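Local coordinates for alpha-/beta-galactoside alpha-2,3-sialyltransferase (Photobacterium phosphoreum, PDB 2ZWI), which probably transfers sialic acid in alpha-2,3 linkage onto alpha- and beta-galactosides and binds cytidine-5'-monophosphate, at residues 14-25 against 198-206; 220-229 against 307-315. All blocks are in the same frame, centred on the assembly; numbering follows the deposited sequence.

Interaction 1. Residues 14-25 against 198-206; sequences LPTIQQMTQIIN and MKWDYFTTF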
loop_
_atom_site.group_PDB
_atom_site.type_symbol
_atom_site.label_atom_id
_atom_site.label_comp_id
_atom_site.label_asym_id
_atom_site.label_seq_id
_atom_site.Cartn_x
_atom_site.Cartn_y
_atom_site.Cartn_z
ATOM N N LEU A 14 2.951 2.209 -1.609
ATOM C CA LEU A 14 2.277 0.987 -2.059
ATOM C C LEU A 14 1.490 1.229 -3.349
ATOM O O LEU A 14 1.699 0.503 -4.320
ATOM C CB LEU A 14 1.400 0.364 -0.961
ATOM C CG LEU A 14 0.312 -0.654 -1.368
ATOM C CD1 LEU A 14 0.885 -1.935 -1.939
ATOM C CD2 LEU A 14 -0.590 -0.957 -0.175
ATOM N N PRO A 15 0.596 2.247 -3.374
ATOM C CA PRO A 15 -0.079 2.531 -4.653
ATOM C C PRO A 15 0.880 2.844 -5.807
ATOM O O PRO A 15 0.607 2.464 -6.934
ATOM C CB PRO A 15 -0.971 3.738 -4.329
ATOM C CG PRO A 15 -1.228 3.621 -2.844
ATOM C CD PRO A 15 0.100 3.128 -2.296
ATOM N N THR A 16 1.994 3.519 -5.526
ATOM C CA THR A 16 2.953 3.848 -6.561
ATOM C C THR A 16 3.527 2.569 -7.155
ATOM O O THR A 16 3.542 2.412 -8.371
ATOM C CB THR A 16 4.091 4.749 -6.032
ATOM O OG1 THR A 16 3.557 6.024 -5.647
ATOM C CG2 THR A 16 5.158 4.943 -7.087
ATOM N N ILE A 17 3.973 1.657 -6.291
ATOM C CA ILE A 17 4.612 0.407 -6.724
ATOM C C ILE A 17 3.643 -0.457 -7.545
ATOM O O ILE A 17 4.016 -1.007 -8.588
ATOM C CB ILE A 17 5.188 -0.394 -5.502
ATOM C CG1 ILE A 17 6.258 0.419 -4.742
ATOM C CG2 ILE A 17 5.696 -1.772 -5.919
ATOM C CD1 ILE A 17 7.553 0.685 -5.499
ATOM N N GLN A 18 2.402 -0.570 -7.071
ATOM C CA GLN A 18 1.335 -1.247 -7.815
ATOM C C GLN A 18 0.992 -0.526 -9.132
ATOM O O GLN A 18 0.762 -1.162 -10.166
ATOM C CB GLN A 18 0.094 -1.424 -6.938
ATOM C CG GLN A 18 0.208 -2.582 -5.926
ATOM C CD GLN A 18 -0.016 -3.946 -6.565
ATOM O OE1 GLN A 18 0.455 -4.967 -6.068
ATOM N NE2 GLN A 18 -0.749 -3.967 -7.661
ATOM N N GLN A 19 0.975 0.801 -9.106
ATOM C CA GLN A 19 0.718 1.557 -10.332
ATOM C C GLN A 19 1.833 1.369 -11.354
ATOM O O GLN A 19 1.549 1.115 -12.522
ATOM C CB GLN A 19 0.474 3.040 -10.045
ATOM C CG GLN A 19 -0.871 3.355 -9.384
ATOM C CD GLN A 19 -0.932 4.793 -8.900
ATOM O OE1 GLN A 19 -0.180 5.644 -9.371
ATOM N NE2 GLN A 19 -1.828 5.073 -7.964
ATOM N N MET A 20 3.092 1.461 -10.917
ATOM C CA MET A 20 4.242 1.193 -11.805
ATOM C C MET A 20 4.092 -0.182 -12.457
ATOM O O MET A 20 4.243 -0.342 -13.663
ATOM C CB MET A 20 5.565 1.242 -11.027
ATOM C CG MET A 20 5.994 2.615 -10.534
ATOM S SD MET A 20 7.353 2.488 -9.353
ATOM C CE MET A 20 7.810 4.206 -9.177
ATOM N N THR A 21 3.766 -1.176 -11.643
ATOM C CA THR A 21 3.651 -2.547 -12.124
ATOM C C THR A 21 2.535 -2.730 -13.172
ATOM O O THR A 21 2.726 -3.434 -14.154
ATOM C CB THR A 21 3.494 -3.521 -10.942
ATOM O OG1 THR A 21 4.556 -3.293 -10.000
ATOM C CG2 THR A 21 3.567 -4.948 -11.412
ATOM N N GLN A 22 1.382 -2.090 -12.962
ATOM C CA GLN A 22 0.283 -2.125 -13.938
ATOM C C GLN A 22 0.646 -1.457 -15.269
ATOM O O GLN A 22 0.315 -1.976 -16.347
ATOM C CB GLN A 22 -0.977 -1.472 -13.351
ATOM C CG GLN A 22 -1.464 -2.101 -12.036
ATOM C CD GLN A 22 -2.299 -3.355 -12.241
ATOM O OE1 GLN A 22 -1.814 -4.373 -12.737
ATOM N NE2 GLN A 22 -3.567 -3.288 -11.839
ATOM N N ILE A 23 1.316 -0.306 -15.196
ATOM C CA ILE A 23 1.786 0.402 -16.393
ATOM C C ILE A 23 2.659 -0.553 -17.206
ATOM O O ILE A 23 2.437 -0.729 -18.402
ATOM C CB ILE A 23 2.603 1.681 -16.049
ATOM C CG1 ILE A 23 1.675 2.810 -15.575
ATOM C CG2 ILE A 23 3.470 2.121 -17.258
ATOM C CD1 ILE A 23 2.406 3.981 -14.852
ATOM N N ILE A 24 3.609 -1.196 -16.528
ATOM C CA ILE A 24 4.544 -2.133 -17.164
ATOM C C ILE A 24 3.804 -3.349 -17.734
ATOM O O ILE A 24 4.073 -3.768 -18.863
ATOM C CB ILE A 24 5.661 -2.562 -16.178
ATOM C CG1 ILE A 24 6.521 -1.358 -15.765
ATOM C CG2 ILE A 24 6.531 -3.671 -16.758
ATOM C CD1 ILE A 24 7.242 -1.579 -14.410
ATOM N N ASN A 25 2.856 -3.887 -16.968
ATOM C CA ASN A 25 2.121 -5.070 -17.393
ATOM C C ASN A 25 1.267 -4.780 -18.618
ATOM O O ASN A 25 1.243 -5.565 -19.569
ATOM C CB ASN A 25 1.228 -5.601 -16.267
ATOM C CG ASN A 25 0.588 -6.934 -16.613
ATOM O OD1 ASN A 25 1.282 -7.906 -16.913
ATOM N ND2 ASN A 25 -0.735 -6.986 -16.567
ATOM N N MET A 198 -5.115 -7.190 -4.895
ATOM C CA MET A 198 -3.769 -6.819 -5.347
ATOM C C MET A 198 -2.947 -8.072 -5.608
ATOM O O MET A 198 -2.899 -8.982 -4.759
ATOM C CB MET A 198 -3.041 -5.945 -4.328
ATOM C CG MET A 198 -3.418 -4.485 -4.378
ATOM S SD MET A 198 -2.422 -3.559 -3.205
ATOM C CE MET A 198 -3.177 -1.948 -3.263
ATOM N N LYS A 199 -2.327 -8.124 -6.787
ATOM C CA LYS A 199 -1.466 -9.248 -7.168
ATOM C C LYS A 199 0.014 -8.901 -7.033
ATOM O O LYS A 199 0.411 -7.739 -7.179
ATOM C CB LYS A 199 -1.776 -9.727 -8.592
ATOM C CG LYS A 199 -3.232 -10.145 -8.795
ATOM C CD LYS A 199 -3.696 -11.221 -7.805
ATOM C CE LYS A 199 -3.151 -12.593 -8.167
ATOM N NZ LYS A 199 -3.969 -13.667 -7.535
ATOM N N TRP A 200 0.823 -9.918 -6.755
ATOM C CA TRP A 200 2.245 -9.725 -6.489
ATOM C C TRP A 200 3.131 -10.694 -7.288
ATOM O O TRP A 200 4.351 -10.769 -7.080
ATOM C CB TRP A 200 2.519 -9.830 -4.979
ATOM C CG TRP A 200 1.812 -8.747 -4.153
ATOM C CD1 TRP A 200 0.652 -8.879 -3.440
ATOM C CD2 TRP A 200 2.233 -7.381 -3.973
ATOM N NE1 TRP A 200 0.324 -7.687 -2.832
ATOM C CE2 TRP A 200 1.275 -6.752 -3.141
ATOM C CE3 TRP A 200 3.329 -6.635 -4.425
ATOM C CZ2 TRP A 200 1.372 -5.410 -2.764
ATOM C CZ3 TRP A 200 3.425 -5.287 -4.058
ATOM C CH2 TRP A 200 2.454 -4.696 -3.221
ATOM N N ASP A 201 2.519 -11.402 -8.226
ATOM C CA ASP A 201 3.209 -12.447 -8.993
ATOM C C ASP A 201 3.423 -12.032 -10.447
ATOM O O ASP A 201 3.567 -12.886 -11.322
ATOM C CB ASP A 201 2.409 -13.753 -8.923
ATOM C CG ASP A 201 0.993 -13.610 -9.471
ATOM O OD1 ASP A 201 0.585 -12.491 -9.862
ATOM O OD2 ASP A 201 0.274 -14.631 -9.521
ATOM N N TYR A 202 3.431 -10.726 -10.696
ATOM C CA TYR A 202 3.646 -10.188 -12.042
ATOM C C TYR A 202 4.962 -10.647 -12.670
ATOM O O TYR A 202 5.020 -10.903 -13.880
ATOM C CB TYR A 202 3.583 -8.652 -12.028
ATOM C CG TYR A 202 2.189 -8.108 -11.822
ATOM C CD1 TYR A 202 1.722 -7.793 -10.544
ATOM C CD2 TYR A 202 1.331 -7.908 -12.907
ATOM C CE1 TYR A 202 0.439 -7.299 -10.348
ATOM C CE2 TYR A 202 0.045 -7.412 -12.723
ATOM C CZ TYR A 202 -0.393 -7.103 -11.443
ATOM O OH TYR A 202 -1.673 -6.622 -11.256
ATOM N N PHE A 203 6.010 -10.763 -11.857
ATOM C CA PHE A 203 7.331 -11.139 -12.376
ATOM C C PHE A 203 7.372 -12.540 -12.993
ATOM O O PHE A 203 8.266 -12.849 -13.770
ATOM C CB PHE A 203 8.420 -10.968 -11.309
ATOM C CG PHE A 203 9.108 -9.630 -11.354
ATOM C CD1 PHE A 203 8.369 -8.443 -11.428
ATOM C CD2 PHE A 203 10.501 -9.548 -11.298
ATOM C CE1 PHE A 203 9.013 -7.194 -11.477
ATOM C CE2 PHE A 203 11.152 -8.300 -11.331
ATOM C CZ PHE A 203 10.405 -7.127 -11.420
ATOM N N THR A 204 6.401 -13.376 -12.639
ATOM C CA THR A 204 6.278 -14.726 -13.190
ATOM C C THR A 204 6.018 -14.684 -14.706
ATOM O O THR A 204 6.475 -15.564 -15.431
ATOM C CB THR A 204 5.181 -15.522 -12.415
ATOM O OG1 THR A 204 5.610 -15.688 -11.058
ATOM C CG2 THR A 204 4.909 -16.889 -13.007
ATOM N N THR A 205 5.325 -13.649 -15.182
ATOM C CA THR A 205 4.986 -13.532 -16.606
ATOM C C THR A 205 5.740 -12.421 -17.357
ATOM O O THR A 205 5.693 -12.366 -18.588
ATOM C CB THR A 205 3.464 -13.373 -16.834
ATOM O OG1 THR A 205 2.977 -12.236 -16.110
ATOM C CG2 THR A 205 2.706 -14.616 -16.374
ATOM N N PHE A 206 6.426 -11.549 -16.615
ATOM C CA PHE A 206 7.201 -10.449 -17.194
ATOM C C PHE A 206 8.412 -10.961 -17.968
ATOM O O PHE A 206 9.138 -11.848 -17.497
ATOM C CB PHE A 206 7.705 -9.515 -16.085
ATOM C CG PHE A 206 6.723 -8.439 -15.665
ATOM C CD1 PHE A 206 5.413 -8.420 -16.137
ATOM C CD2 PHE A 206 7.124 -7.446 -14.770
ATOM C CE1 PHE A 206 4.530 -7.422 -15.741
ATOM C CE2 PHE A 206 6.239 -6.457 -14.352
ATOM C CZ PHE A 206 4.941 -6.440 -14.843
#

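Interaction 2. Residues 220-229 against 307-315; sequences FNPEKIKEQY and ALIMTDALP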
loop_
_atom_site.group_PDB
_atom_site.type_symbol
_atom_site.label_atom_id
_atom_site.label_comp_id
_atom_site.label_asym_id
_atom_site.label_seq_id
_atom_site.Cartn_x
_atom_site.Cartn_y
_atom_site.Cartn_z
ATOM N N PHE A 220 15.473 0.130 -7.712
ATOM C CA PHE A 220 15.790 -1.056 -6.925
ATOM C C PHE A 220 16.044 -2.274 -7.805
ATOM O O PHE A 220 15.263 -2.568 -8.707
ATOM C CB PHE A 220 14.690 -1.374 -5.899
ATOM C CG PHE A 220 14.892 -2.692 -5.193
ATOM C CD1 PHE A 220 15.886 -2.836 -4.217
ATOM C CD2 PHE A 220 14.122 -3.797 -5.525
ATOM C CE1 PHE A 220 16.089 -4.055 -3.582
ATOM C CE2 PHE A 220 14.330 -5.031 -4.892
ATOM C CZ PHE A 220 15.314 -5.153 -3.921
ATOM N N ASN A 221 17.130 -2.984 -7.515
ATOM C CA ASN A 221 17.478 -4.221 -8.201
ATOM C C ASN A 221 17.775 -5.252 -7.127
ATOM O O ASN A 221 18.613 -4.994 -6.260
ATOM C CB ASN A 221 18.722 -3.997 -9.074
ATOM C CG ASN A 221 19.046 -5.179 -9.955
ATOM O OD1 ASN A 221 19.106 -6.318 -9.501
ATOM N ND2 ASN A 221 19.291 -4.902 -11.233
ATOM N N PRO A 222 17.067 -6.402 -7.153
ATOM C CA PRO A 222 17.133 -7.376 -6.062
ATOM C C PRO A 222 18.379 -8.255 -6.035
ATOM O O PRO A 222 18.451 -9.146 -5.195
ATOM C CB PRO A 222 15.912 -8.264 -6.327
ATOM C CG PRO A 222 15.775 -8.242 -7.796
ATOM C CD PRO A 222 16.115 -6.835 -8.192
ATOM N N GLU A 223 19.329 -8.027 -6.941
ATOM C CA GLU A 223 20.489 -8.914 -7.066
ATOM C C GLU A 223 21.314 -9.029 -5.777
ATOM O O GLU A 223 21.612 -10.139 -5.356
ATOM C CB GLU A 223 21.374 -8.530 -8.261
ATOM C CG GLU A 223 22.514 -9.521 -8.551
ATOM C CD GLU A 223 22.039 -10.967 -8.757
ATOM O OE1 GLU A 223 20.885 -11.182 -9.229
ATOM O OE2 GLU A 223 22.832 -11.898 -8.446
ATOM N N LYS A 224 21.660 -7.898 -5.159
ATOM C CA LYS A 224 22.456 -7.900 -3.916
ATOM C C LYS A 224 21.763 -8.690 -2.810
ATOM O O LYS A 224 22.373 -9.542 -2.173
ATOM C CB LYS A 224 22.758 -6.472 -3.449
ATOM C CG LYS A 224 23.485 -6.352 -2.100
ATOM C CD LYS A 224 23.862 -4.910 -1.821
ATOM C CE LYS A 224 24.558 -4.738 -0.476
ATOM N NZ LYS A 224 25.383 -3.489 -0.433
ATOM N N ILE A 225 20.483 -8.405 -2.588
ATOM C CA ILE A 225 19.721 -9.081 -1.534
ATOM C C ILE A 225 19.569 -10.588 -1.801
ATOM O O ILE A 225 19.692 -11.401 -0.881
ATOM C CB ILE A 225 18.351 -8.384 -1.305
ATOM C CG1 ILE A 225 17.945 -8.389 0.176
ATOM C CG2 ILE A 225 17.268 -8.911 -2.238
ATOM C CD1 ILE A 225 18.070 -9.706 0.910
ATOM N N LYS A 226 19.328 -10.956 -3.058
ATOM C CA LYS A 226 19.217 -12.358 -3.421
ATOM C C LYS A 226 20.543 -13.107 -3.191
ATOM O O LYS A 226 20.528 -14.274 -2.818
ATOM C CB LYS A 226 18.704 -12.517 -4.862
ATOM C CG LYS A 226 17.258 -12.048 -5.029
ATOM C CD LYS A 226 16.669 -12.389 -6.394
ATOM C CE LYS A 226 15.141 -12.277 -6.328
ATOM N NZ LYS A 226 14.401 -12.622 -7.598
ATOM N N GLU A 227 21.674 -12.431 -3.402
ATOM C CA GLU A 227 22.988 -13.000 -3.084
ATOM C C GLU A 227 23.170 -13.152 -1.574
ATOM O O GLU A 227 23.719 -14.155 -1.108
ATOM C CB GLU A 227 24.115 -12.130 -3.660
ATOM C CG GLU A 227 24.283 -12.279 -5.165
ATOM C CD GLU A 227 25.186 -11.231 -5.783
ATOM O OE1 GLU A 227 25.182 -11.130 -7.031
ATOM O OE2 GLU A 227 25.896 -10.510 -5.045
ATOM N N GLN A 228 22.707 -12.154 -0.820
ATOM C CA GLN A 228 22.755 -12.193 0.651
ATOM C C GLN A 228 21.941 -13.350 1.244
ATOM O O GLN A 228 22.375 -14.000 2.195
ATOM C CB GLN A 228 22.283 -10.865 1.238
ATOM C CG GLN A 228 23.285 -9.727 1.098
ATOM C CD GLN A 228 22.682 -8.367 1.439
ATOM O OE1 GLN A 228 21.467 -8.156 1.312
ATOM N NE2 GLN A 228 23.527 -7.440 1.867
ATOM N N TYR A 229 20.761 -13.592 0.679
ATOM C CA TYR A 229 19.929 -14.724 1.056
ATOM C C TYR A 229 20.667 -16.069 0.934
ATOM O O TYR A 229 20.540 -16.929 1.804
ATOM C CB TYR A 229 18.664 -14.769 0.192
ATOM C CG TYR A 229 17.580 -13.752 0.533
ATOM C CD1 TYR A 229 17.447 -13.233 1.823
ATOM C CD2 TYR A 229 16.651 -13.351 -0.435
ATOM C CE1 TYR A 229 16.432 -12.306 2.132
ATOM C CE2 TYR A 229 15.634 -12.421 -0.132
ATOM C CZ TYR A 229 15.535 -11.911 1.146
ATOM O OH TYR A 229 14.540 -11.008 1.451
ATOM N N ALA A 307 8.627 -3.502 -2.868
ATOM C CA ALA A 307 9.614 -3.733 -3.936
ATOM C C ALA A 307 10.288 -5.110 -3.802
ATOM O O ALA A 307 10.519 -5.793 -4.806
ATOM C CB ALA A 307 10.648 -2.608 -3.988
ATOM N N LEU A 308 10.583 -5.516 -2.564
ATOM C CA LEU A 308 11.080 -6.861 -2.281
ATOM C C LEU A 308 10.060 -7.916 -2.677
ATOM O O LEU A 308 10.416 -8.971 -3.212
ATOM C CB LEU A 308 11.417 -7.047 -0.793
ATOM C CG LEU A 308 12.418 -6.097 -0.122
ATOM C CD1 LEU A 308 12.683 -6.519 1.323
ATOM C CD2 LEU A 308 13.697 -6.037 -0.905
ATOM N N ILE A 309 8.794 -7.646 -2.371
ATOM C CA ILE A 309 7.730 -8.582 -2.707
ATOM C C ILE A 309 7.615 -8.725 -4.229
ATOM O O ILE A 309 7.595 -9.842 -4.755
ATOM C CB ILE A 309 6.364 -8.176 -2.089
ATOM C CG1 ILE A 309 6.450 -8.162 -0.556
ATOM C CG2 ILE A 309 5.279 -9.146 -2.549
ATOM C CD1 ILE A 309 5.331 -7.377 0.132
ATOM N N MET A 310 7.524 -7.595 -4.924
ATOM C CA MET A 310 7.253 -7.605 -6.366
ATOM C C MET A 310 8.384 -8.280 -7.152
ATOM O O MET A 310 8.124 -8.966 -8.153
ATOM C CB MET A 310 6.974 -6.186 -6.891
ATOM C CG MET A 310 6.301 -6.153 -8.266
ATOM S SD MET A 310 4.714 -7.010 -8.294
ATOM C CE MET A 310 3.603 -5.723 -7.739
ATOM N N THR A 311 9.620 -8.114 -6.668
ATOM C CA THR A 311 10.803 -8.677 -7.320
ATOM C C THR A 311 11.119 -10.114 -6.882
ATOM O O THR A 311 12.150 -10.673 -7.262
ATOM C CB THR A 311 12.058 -7.751 -7.172
ATOM O OG1 THR A 311 12.406 -7.576 -5.791
ATOM C CG2 THR A 311 11.812 -6.398 -7.807
ATOM N N ASP A 312 10.210 -10.703 -6.095
ATOM C CA ASP A 312 10.349 -12.046 -5.534
ATOM C C ASP A 312 11.659 -12.221 -4.739
ATOM O O ASP A 312 12.369 -13.212 -4.905
ATOM C CB ASP A 312 10.197 -13.111 -6.642
ATOM C CG ASP A 312 9.978 -14.515 -6.098
ATOM O OD1 ASP A 312 10.311 -15.469 -6.827
ATOM O OD2 ASP A 312 9.487 -14.680 -4.954
ATOM N N ALA A 313 11.972 -11.249 -3.884
ATOM C CA ALA A 313 13.155 -11.328 -3.035
ATOM C C ALA A 313 12.714 -11.441 -1.583
ATOM O O ALA A 313 12.985 -10.567 -0.767
ATOM C CB ALA A 313 14.042 -10.125 -3.248
ATOM N N LEU A 314 12.028 -12.537 -1.276
ATOM C CA LEU A 314 11.394 -12.726 0.033
ATOM C C LEU A 314 12.196 -13.701 0.883
ATOM O O LEU A 314 12.797 -14.624 0.336
ATOM C CB LEU A 314 9.960 -13.239 -0.141
ATOM C CG LEU A 314 8.760 -12.276 -0.102
ATOM C CD1 LEU A 314 9.133 -10.787 -0.029
ATOM C CD2 LEU A 314 7.868 -12.570 -1.285
ATOM N N PRO A 315 12.180 -13.511 2.220
ATOM C CA PRO A 315 12.896 -14.388 3.130
ATOM C C PRO A 315 12.024 -15.588 3.474
ATOM O O PRO A 315 10.891 -15.699 2.980
ATOM C CB PRO A 315 13.072 -13.510 4.366
ATOM C CG PRO A 315 11.797 -12.722 4.409
ATOM C CD PRO A 315 11.464 -12.447 2.957
#

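Interaction 1. Residues 14-25 against 198-206
Thr21 lays its methyl over one face of the Tyr202 ring: CG2 of Thr21 stands 3.8 Å from the centroid of the Tyr202 ring and 26° off its normal, a CH-pi contact. The carboxamide of Asn25 comes to the edge of the same ring, the two planes 70° apart. At the edge of the Trp200 indole, Leu14 CD1 lies 3.4 Å from Trp200 CH2, nearly in the ring plane, while the end of the Gln18 amide stands over one face, its plane nearly perpendicular to the indole. At the edge of Phe206, near its plane, lie Asn25 OD1, 3.5 Å from Phe206 CE1, and Thr21 O; Tyr202 CB sits over one face, offset toward the rim, and Ile24 CG2 touches Phe206 CE2 obliquely at 3.7 Å.

These rings hang from the loop between strand 195-197 and helix 208-218, and helix 14-26 meets them in the N-terminal Rossmann-like half of a GT-B fold. That loop lies beside the nucleotide pocket: the side chain of Trp200 is about 4 Å from that of the CMP-binding Glu306.

The Thr21 methyl reaches the ring because CG2 is anti to the backbone N; the hydroxyl then turns back along the helix, where Thr21 OG1 donates to Ile17 O over 2.7 Å. Thr21 N uses the same carbonyl from the opposite face of its plane. Tyr202 OH lies 2.7 Å from Gln22 OE1, a weak and unsettled hydrogen bond, since its proton has a second acceptor within reach. At the N-terminal end of the helix Leu14 and Met198 meet tip to tip.

Interaction 2. Residues 220-229 against 307-315
Phe220 turns the rim of its ring toward the helix that ends near Thr311. Thr311 OG1 lies close to the ring plane at the edge, 3.3 Å from Phe220 CE2, and Leu308 crosses the aromatic side chain at about a right angle, with Leu308 CD2 3.5 Å from Phe220 CZ. The ring reaches this position with CG anti to the backbone N (chi1 172°). Pro222 packs obliquely against the same threonine, whose hydroxyl is committed to its own helix: Thr311 OG1 donates to Ala307 O over 2.8 Å, and Thr311 N reaches that carbonyl from the other face.

Lys226 extends its chain past Ala313, and Lys226 NZ donates to Thr311 O at 3.0 Å; the C=O...N angle of 163° makes this a nearly head-on approach. Tyr229 turns the edge of its ring to Ala313, while Ile225 CD1 lies over one face of that ring. The Tyr229 hydroxyl, OH, donates to Ala313 O over 2.7 Å from above the carbonyl plane, 48° out of it, so the bond is short but does not follow a lone pair. Between these two polar grips the Ala313 methyl faces Ile225, with Ile225 CG2 3.6 Å from Ala313 CB.

Helix 305-310 ends in a Schellman motif, after which the chain runs on to Ala313. Asp312, with positive phi, is its C-prime residue, and the bonds Ala313 N to Leu308 O and Asp312 N to Ile309 O close the helix. At the start of helix 223-230, Asn221 OD1 accepts a capping bond from Glu223 N.

Tyr215 of helix 208-218 touches both Pro222 and Thr311, Phe305 beside Leu308 binds CMP, and Tyr229 and Pro315 both rest on Ile238 of strand 236-240, which places helix 223-230 and the end of helix 305-310 against the C-terminal parallel sheet.

From the N terminus, helix 14-26 follows the first strand of the seven-stranded sheet, and interaction 1 closes a loop of 172 residues when the chain returns after the outermost strand 195-197. Helix 208-218 comes next, and interaction 2 then opens at 220-229 and closes at 307-315, with 77 residues between. The two loops therefore run in series, neither nested nor crossed. The first ties together parts of the N-terminal half, the second parts of the C-terminal half around the six-stranded sheet. Their centres are about 15 Å apart, yet they touch through Met310, whose CE lies 3.4 Å from Trp200 CE3 and 3.5 Å from Thr21 OG1, joining the halves near the CMP pocket.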